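Local structure of 4-phosphoerythronate dehydrogenase (Lactobacillus jensenii, 4PRK) at residues 190-202 with 220-232. The protein probably reduces pyruvate to D-lactate with NADH, as a D-lactate dehydrogenase of the D-isomer specific 2-hydroxyacid dehydrogenase family. Residues are numbered along the deposited sequence; the frame is centred on the assembly and turned at random.
Sequences ADFDTVLKEADII and QFAEMKNDAILIN
Parallel strand pairing joins I201 and I202 to I229 and L230 in the Rossmann-type NAD-binding domain, where strand 201-204, helix 218-223 and strand 229-232 form a beta-alpha-beta unit; helix 192-198 packs beside helix 218-223 on one side of the sheet. I229 N donates to D200 O, I202 N to I229 O and I231 N to I202 O, the last at 2.7 Å. A water also donates to both D200 O and D227 O. The side chains of I201 and I229 lie alongside each other, aimed the same way, I201 CG1 against I229 CB and CD1, on the sheet face covered by helix 103-118. I202 points to the other face, its CG2 against L230 CD1 and its CD1 pressed tightly on M224 CG (3.5 Å). Between the helices, L196 CD1 lies on the CB and CG of Q220, whose OE1 accepts from G217 N; K197 CE lies against CB, CG and OE2 of E223, and the salt bridge from NZ to OE2 is long. K225 crosses the end of helix 192-198, its CD 3.3 Å from K197 O, and a bend at chi3 (67°) turns its ammonium group to D200. Cut back to an alanine, K225 would lose the alkyl chain lying on K197 O and A199 O, and D200 OD1 would probably be left without its cationic mate. D200 OD2 accepts from T148 N, while K225 NZ meets OD1 on its syn side at 2.6 Å, 31° out of the carboxylate plane.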
ATOM      1  N   ALA A 190     -15.485 -14.855   3.873  1.00 27.82           N
ATOM      2  CA  ALA A 190     -15.489 -16.296   3.818  1.00 30.99           C
ATOM      3  C   ALA A 190     -16.201 -16.859   5.026  1.00 31.73           C
ATOM      4  O   ALA A 190     -16.442 -16.166   5.989  1.00 30.73           O
ATOM      5  CB  ALA A 190     -14.083 -16.845   3.735  1.00 29.22           C
ATOM      6  N   ASP A 191     -16.537 -18.132   4.941  1.00 34.13           N
ATOM      7  CA  ASP A 191     -17.185 -18.849   6.015  1.00 33.98           C
ATOM      8  C   ASP A 191     -16.239 -19.025   7.181  1.00 32.36           C
ATOM      9  O   ASP A 191     -15.041 -19.087   7.015  1.00 33.30           O
ATOM     10  CB  ASP A 191     -17.629 -20.222   5.540  1.00 36.67           C
ATOM     11  CG  ASP A 191     -18.749 -20.162   4.563  1.00 38.07           C
ATOM     12  OD1 ASP A 191     -19.443 -19.148   4.497  1.00 48.37           O
ATOM     13  OD2 ASP A 191     -18.931 -21.143   3.847  1.00 46.86           O
ATOM     14  N   PHE A 192     -16.810 -19.137   8.361  1.00 31.39           N
ATOM     15  CA  PHE A 192     -16.044 -19.206   9.572  1.00 32.62           C
ATOM     16  C   PHE A 192     -15.131 -20.413   9.523  1.00 33.28           C
ATOM     17  O   PHE A 192     -13.983 -20.326   9.892  1.00 31.78           O
ATOM     18  CB  PHE A 192     -17.016 -19.290  10.743  1.00 35.13           C
ATOM     19  CG  PHE A 192     -16.370 -19.534  12.069  1.00 41.22           C
ATOM     20  CD1 PHE A 192     -15.929 -18.488  12.841  1.00 41.89           C
ATOM     21  CD2 PHE A 192     -16.233 -20.811  12.556  1.00 42.50           C
ATOM     22  CE1 PHE A 192     -15.344 -18.710  14.065  1.00 37.84           C
ATOM     23  CE2 PHE A 192     -15.647 -21.040  13.780  1.00 42.08           C
ATOM     24  CZ  PHE A 192     -15.199 -19.987  14.535  1.00 41.86           C
ATOM     25  N   ASP A 193     -15.634 -21.539   9.048  1.00 34.43           N
ATOM     26  CA  ASP A 193     -14.807 -22.727   8.962  1.00 36.76           C
ATOM     27  C   ASP A 193     -13.649 -22.615   7.970  1.00 33.86           C
ATOM     28  O   ASP A 193     -12.560 -23.060   8.254  1.00 31.72           O
ATOM     29  CB  ASP A 193     -15.634 -24.004   8.788  1.00 43.54           C
ATOM     30  CG  ASP A 193     -16.427 -24.027   7.509  1.00 51.72           C
ATOM     31  OD1 ASP A 193     -16.702 -22.961   6.951  1.00 52.67           O
ATOM     32  OD2 ASP A 193     -16.792 -25.127   7.063  1.00 65.00           O
ATOM     33  N   THR A 194     -13.892 -22.002   6.817  1.00 34.86           N
ATOM     34  CA  THR A 194     -12.834 -21.740   5.848  1.00 33.77           C
ATOM     35  C   THR A 194     -11.702 -20.913   6.456  1.00 30.16           C
ATOM     36  O   THR A 194     -10.547 -21.179   6.251  1.00 30.53           O
ATOM     37  CB  THR A 194     -13.403 -20.971   4.657  1.00 37.01           C
ATOM     38  OG1 THR A 194     -14.553 -21.653   4.186  1.00 36.53           O
ATOM     39  CG2 THR A 194     -12.409 -20.875   3.550  1.00 37.02           C
ATOM     40  N   VAL A 195     -12.068 -19.911   7.225  1.00 32.80           N
ATOM     41  CA  VAL A 195     -11.088 -19.008   7.837  1.00 33.19           C
ATOM     42  C   VAL A 195     -10.171 -19.782   8.786  1.00 36.67           C
ATOM     43  O   VAL A 195      -8.946 -19.675   8.668  1.00 36.61           O
ATOM     44  CB  VAL A 195     -11.781 -17.822   8.559  1.00 35.68           C
ATOM     45  CG1 VAL A 195     -10.781 -17.076   9.468  1.00 37.81           C
ATOM     46  CG2 VAL A 195     -12.430 -16.869   7.541  1.00 35.72           C
ATOM     47  N   LEU A 196     -10.745 -20.563   9.713  1.00 33.46           N
ATOM     48  CA  LEU A 196      -9.949 -21.356  10.629  1.00 34.82           C
ATOM     49  C   LEU A 196      -9.107 -22.377   9.901  1.00 35.17           C
ATOM     50  O   LEU A 196      -7.974 -22.639  10.280  1.00 37.32           O
ATOM     51  CB  LEU A 196     -10.832 -22.105  11.608  1.00 39.97           C
ATOM     52  CG  LEU A 196     -11.630 -21.264  12.593  1.00 41.98           C
ATOM     53  CD1 LEU A 196     -12.338 -22.229  13.542  1.00 40.54           C
ATOM     54  CD2 LEU A 196     -10.698 -20.304  13.334  1.00 42.68           C
ATOM     55  N   LYS A 197      -9.641 -22.934   8.829  1.00 34.71           N
ATOM     56  CA  LYS A 197      -8.884 -23.958   8.110  1.00 37.58           C
ATOM     57  C   LYS A 197      -7.750 -23.426   7.239  1.00 32.47           C
ATOM     58  O   LYS A 197      -6.745 -24.089   7.102  1.00 31.64           O
ATOM     59  CB  LYS A 197      -9.822 -24.844   7.283  1.00 42.27           C
ATOM     60  CG  LYS A 197     -10.411 -26.023   8.076  1.00 52.78           C
ATOM     61  CD  LYS A 197     -11.732 -25.693   8.753  1.00 58.85           C
ATOM     62  CE  LYS A 197     -12.324 -26.870   9.507  1.00 64.82           C
ATOM     63  NZ  LYS A 197     -13.283 -27.647   8.667  1.00 69.74           N
ATOM     64  N   GLU A 198      -7.893 -22.240   6.654  1.00 30.92           N
ATOM     65  CA  GLU A 198      -6.971 -21.780   5.639  1.00 31.04           C
ATOM     66  C   GLU A 198      -6.033 -20.703   6.163  1.00 32.14           C
ATOM     67  O   GLU A 198      -5.032 -20.376   5.514  1.00 29.63           O
ATOM     68  CB  GLU A 198      -7.737 -21.195   4.471  1.00 34.74           C
ATOM     69  CG  GLU A 198      -8.888 -22.054   3.977  1.00 41.44           C
ATOM     70  CD  GLU A 198      -8.498 -23.001   2.895  1.00 45.80           C
ATOM     71  OE1 GLU A 198      -7.361 -22.930   2.405  1.00 59.51           O
ATOM     72  OE2 GLU A 198      -9.331 -23.850   2.544  1.00 55.48           O
ATOM     73  N   ALA A 199      -6.342 -20.124   7.314  1.00 28.88           N
ATOM     74  CA  ALA A 199      -5.509 -19.021   7.777  1.00 31.08           C
ATOM     75  C   ALA A 199      -4.220 -19.521   8.390  1.00 28.35           C
ATOM     76  O   ALA A 199      -4.249 -20.439   9.176  1.00 35.25           O
ATOM     77  CB  ALA A 199      -6.242 -18.126   8.743  1.00 27.94           C
ATOM     78  N   ASP A 200      -3.092 -18.903   8.058  1.00 24.92           N
ATOM     79  CA  ASP A 200      -1.845 -19.157   8.812  1.00 27.47           C
ATOM     80  C   ASP A 200      -1.714 -18.261  10.035  1.00 28.27           C
ATOM     81  O   ASP A 200      -0.957 -18.584  10.962  1.00 29.77           O
ATOM     82  CB  ASP A 200      -0.622 -18.951   7.948  1.00 31.83           C
ATOM     83  CG  ASP A 200      -0.706 -19.700   6.656  1.00 31.10           C
ATOM     84  OD1 ASP A 200      -0.853 -20.928   6.692  1.00 31.96           O
ATOM     85  OD2 ASP A 200      -0.617 -19.049   5.612  1.00 30.77           O
ATOM     86  N   ILE A 201      -2.399 -17.107  10.016  1.00 26.84           N
ATOM     87  CA  ILE A 201      -2.437 -16.187  11.160  1.00 26.26           C
ATOM     88  C   ILE A 201      -3.862 -15.756  11.397  1.00 25.88           C
ATOM     89  O   ILE A 201      -4.508 -15.211  10.508  1.00 26.51           O
ATOM     90  CB  ILE A 201      -1.615 -14.916  10.937  1.00 28.88           C
ATOM     91  CG1 ILE A 201      -0.110 -15.223  10.945  1.00 28.14           C
ATOM     92  CG2 ILE A 201      -1.936 -13.936  12.042  1.00 28.31           C
ATOM     93  CD1 ILE A 201       0.757 -14.174  10.283  1.00 28.34           C
ATOM     94  N   ILE A 202      -4.361 -16.040  12.584  1.00 24.92           N
ATOM     95  CA  ILE A 202      -5.762 -15.770  12.933  1.00 25.32           C
ATOM     96  C   ILE A 202      -5.789 -14.649  13.927  1.00 24.37           C
ATOM     97  O   ILE A 202      -5.139 -14.730  14.959  1.00 28.48           O
ATOM     98  CB  ILE A 202      -6.426 -16.995  13.610  1.00 24.84           C
ATOM     99  CG1 ILE A 202      -6.521 -18.105  12.565  1.00 27.61           C
ATOM    100  CG2 ILE A 202      -7.792 -16.615  14.111  1.00 25.62           C
ATOM    101  CD1 ILE A 202      -6.978 -19.456  13.053  1.00 28.03           C
ATOM    102  N   GLN A 220     -12.152 -25.680  17.806  1.00 37.11           N
ATOM    103  CA  GLN A 220     -11.611 -24.695  16.848  1.00 34.08           C
ATOM    104  C   GLN A 220     -10.078 -24.793  16.667  1.00 33.19           C
ATOM    105  O   GLN A 220      -9.571 -24.742  15.550  1.00 35.14           O
ATOM    106  CB  GLN A 220     -12.088 -23.297  17.213  1.00 36.75           C
ATOM    107  CG  GLN A 220     -13.589 -23.089  17.049  1.00 35.38           C
ATOM    108  CD  GLN A 220     -14.411 -23.841  18.099  1.00 38.55           C
ATOM    109  OE1 GLN A 220     -13.954 -24.089  19.214  1.00 36.71           O
ATOM    110  NE2 GLN A 220     -15.619 -24.220  17.731  1.00 36.15           N
ATOM    111  N   PHE A 221      -9.342 -24.994  17.745  1.00 31.85           N
ATOM    112  CA  PHE A 221      -7.907 -25.319  17.641  1.00 30.00           C
ATOM    113  C   PHE A 221      -7.666 -26.564  16.790  1.00 33.73           C
ATOM    114  O   PHE A 221      -6.750 -26.619  15.920  1.00 28.42           O
ATOM    115  CB  PHE A 221      -7.292 -25.502  19.043  1.00 32.39           C
ATOM    116  CG  PHE A 221      -7.135 -24.178  19.836  1.00 31.35           C
ATOM    117  CD1 PHE A 221      -6.241 -23.183  19.415  1.00 30.62           C
ATOM    118  CD2 PHE A 221      -7.937 -23.905  20.933  1.00 29.56           C
ATOM    119  CE1 PHE A 221      -6.130 -21.968  20.118  1.00 32.29           C
ATOM    120  CE2 PHE A 221      -7.832 -22.690  21.634  1.00 32.87           C
ATOM    121  CZ  PHE A 221      -6.923 -21.723  21.244  1.00 29.54           C
ATOM    122  N   ALA A 222      -8.495 -27.581  16.988  1.00 33.41           N
ATOM    123  CA  ALA A 222      -8.291 -28.779  16.197  1.00 36.21           C
ATOM    124  C   ALA A 222      -8.466 -28.468  14.705  1.00 33.99           C
ATOM    125  O   ALA A 222      -7.839 -29.100  13.888  1.00 36.10           O
ATOM    126  CB  ALA A 222      -9.246 -29.875  16.623  1.00 38.38           C
ATOM    127  N   GLU A 223      -9.310 -27.506  14.360  1.00 32.53           N
ATOM    128  CA  GLU A 223      -9.558 -27.163  12.957  1.00 36.66           C
ATOM    129  C   GLU A 223      -8.435 -26.331  12.327  1.00 35.57           C
ATOM    130  O   GLU A 223      -8.330 -26.280  11.120  1.00 35.50           O
ATOM    131  CB  GLU A 223     -10.890 -26.419  12.818  1.00 43.88           C
ATOM    132  CG  GLU A 223     -12.126 -27.297  13.087  1.00 51.88           C
ATOM    133  CD  GLU A 223     -13.433 -26.507  13.248  1.00 64.81           C
ATOM    134  OE1 GLU A 223     -13.681 -25.978  14.363  1.00 66.85           O
ATOM    135  OE2 GLU A 223     -14.238 -26.442  12.275  1.00 71.44           O
ATOM    136  N   MET A 224      -7.633 -25.631  13.132  1.00 32.97           N
ATOM    137  CA  MET A 224      -6.639 -24.704  12.604  1.00 29.45           C
ATOM    138  C   MET A 224      -5.438 -25.461  12.057  1.00 31.88           C
ATOM    139  O   MET A 224      -5.231 -26.642  12.374  1.00 31.38           O
ATOM    140  CB  MET A 224      -6.116 -23.819  13.719  1.00 30.71           C
ATOM    141  CG  MET A 224      -7.082 -22.762  14.178  1.00 29.95           C
ATOM    142  SD  MET A 224      -6.446 -22.039  15.691  1.00 33.38           S
ATOM    143  CE  MET A 224      -7.989 -21.523  16.425  1.00 31.98           C
ATOM    144  N   LYS A 225      -4.616 -24.792  11.260  1.00 29.79           N
ATOM    145  CA  LYS A 225      -3.396 -25.439  10.777  1.00 33.28           C
ATOM    146  C   LYS A 225      -2.426 -25.598  11.965  1.00 33.62           C
ATOM    147  O   LYS A 225      -2.448 -24.791  12.926  1.00 30.81           O
ATOM    148  CB  LYS A 225      -2.809 -24.612   9.631  1.00 33.58           C
ATOM    149  CG  LYS A 225      -3.805 -24.515   8.510  1.00 35.91           C
ATOM    150  CD  LYS A 225      -3.542 -23.397   7.543  1.00 37.74           C
ATOM    151  CE  LYS A 225      -2.293 -23.622   6.776  1.00 36.59           C
ATOM    152  NZ  LYS A 225      -2.400 -22.688   5.612  1.00 41.35           N
ATOM    153  N   ASN A 226      -1.585 -26.613  11.933  1.00 33.96           N
ATOM    154  CA  ASN A 226      -0.728 -26.855  13.089  1.00 37.42           C
ATOM    155  C   ASN A 226       0.418 -25.823  13.213  1.00 35.26           C
ATOM    156  O   ASN A 226       0.998 -25.656  14.284  1.00 34.33           O
ATOM    157  CB  ASN A 226      -0.181 -28.269  13.121  1.00 34.65           C
ATOM    158  CG  ASN A 226      -1.272 -29.354  13.195  1.00 34.65           C
ATOM    159  OD1 ASN A 226      -2.348 -29.246  13.834  1.00 39.87           O
ATOM    160  ND2 ASN A 226      -0.948 -30.470  12.544  1.00 37.78           N
ATOM    161  N   ASP A 227       0.741 -25.121  12.137  1.00 35.82           N
ATOM    162  CA  ASP A 227       1.714 -24.004  12.241  1.00 36.37           C
ATOM    163  C   ASP A 227       0.980 -22.646  12.315  1.00 30.83           C
ATOM    164  O   ASP A 227       1.559 -21.639  12.014  1.00 29.66           O
ATOM    165  CB  ASP A 227       2.786 -24.052  11.121  1.00 39.32           C
ATOM    166  CG  ASP A 227       2.204 -24.389   9.765  1.00 46.87           C
ATOM    167  OD1 ASP A 227       0.961 -24.549   9.670  1.00 52.65           O
ATOM    168  OD2 ASP A 227       2.967 -24.498   8.774  1.00 55.97           O
ATOM    169  N   ALA A 228      -0.278 -22.642  12.767  1.00 29.69           N
ATOM    170  CA  ALA A 228      -1.097 -21.407  12.871  1.00 32.72           C
ATOM    171  C   ALA A 228      -0.677 -20.568  14.041  1.00 29.04           C
ATOM    172  O   ALA A 228      -0.217 -21.072  15.065  1.00 30.74           O
ATOM    173  CB  ALA A 228      -2.585 -21.705  13.021  1.00 32.09           C
ATOM    174  N   ILE A 229      -0.844 -19.268  13.873  1.00 27.75           N
ATOM    175  CA  ILE A 229      -0.513 -18.290  14.893  1.00 26.33           C
ATOM    176  C   ILE A 229      -1.834 -17.636  15.238  1.00 26.64           C
ATOM    177  O   ILE A 229      -2.536 -17.158  14.330  1.00 24.42           O
ATOM    178  CB  ILE A 229       0.444 -17.224  14.340  1.00 25.89           C
ATOM    179  CG1 ILE A 229       1.756 -17.841  13.872  1.00 25.11           C
ATOM    180  CG2 ILE A 229       0.700 -16.120  15.371  1.00 25.94           C
ATOM    181  CD1 ILE A 229       2.736 -16.865  13.229  1.00 26.52           C
ATOM    182  N   LEU A 230      -2.191 -17.671  16.520  1.00 23.57           N
ATOM    183  CA  LEU A 230      -3.440 -17.141  16.973  1.00 24.74           C
ATOM    184  C   LEU A 230      -3.157 -15.815  17.661  1.00 23.89           C
ATOM    185  O   LEU A 230      -2.311 -15.754  18.515  1.00 26.24           O
ATOM    186  CB  LEU A 230      -4.129 -18.079  17.986  1.00 27.01           C
ATOM    187  CG  LEU A 230      -5.425 -17.439  18.588  1.00 29.48           C
ATOM    188  CD1 LEU A 230      -6.435 -17.147  17.487  1.00 32.08           C
ATOM    189  CD2 LEU A 230      -6.120 -18.294  19.662  1.00 30.94           C
ATOM    190  N   ILE A 231      -3.878 -14.763  17.297  1.00 25.47           N
ATOM    191  CA  ILE A 231      -3.706 -13.463  17.941  1.00 23.72           C
ATOM    192  C   ILE A 231      -5.033 -13.056  18.523  1.00 23.24           C
ATOM    193  O   ILE A 231      -5.992 -13.021  17.806  1.00 27.88           O
ATOM    194  CB  ILE A 231      -3.281 -12.391  16.918  1.00 23.28           C
ATOM    195  CG1 ILE A 231      -1.942 -12.704  16.260  1.00 22.79           C
ATOM    196  CG2 ILE A 231      -3.239 -11.018  17.584  1.00 24.15           C
ATOM    197  CD1 ILE A 231      -0.747 -12.723  17.182  1.00 22.66           C
ATOM    198  N   ASN A 232      -5.080 -12.727  19.815  1.00 29.57           N
ATOM    199  CA  ASN A 232      -6.263 -12.132  20.472  1.00 27.46           C
ATOM    200  C   ASN A 232      -5.933 -10.815  21.183  1.00 26.42           C
ATOM    201  O   ASN A 232      -5.397 -10.780  22.315  1.00 24.05           O
ATOM    202  CB  ASN A 232      -6.842 -13.049  21.534  1.00 28.65           C
ATOM    203  CG  ASN A 232      -8.165 -12.539  22.075  1.00 29.20           C
ATOM    204  OD1 ASN A 232      -8.806 -11.662  21.464  1.00 30.32           O
ATOM    205  ND2 ASN A 232      -8.591 -13.085  23.201  1.00 27.90           N
TER
HETATM  206  O   HOH W   1       2.037 -19.369  10.310  1.00 40.96           O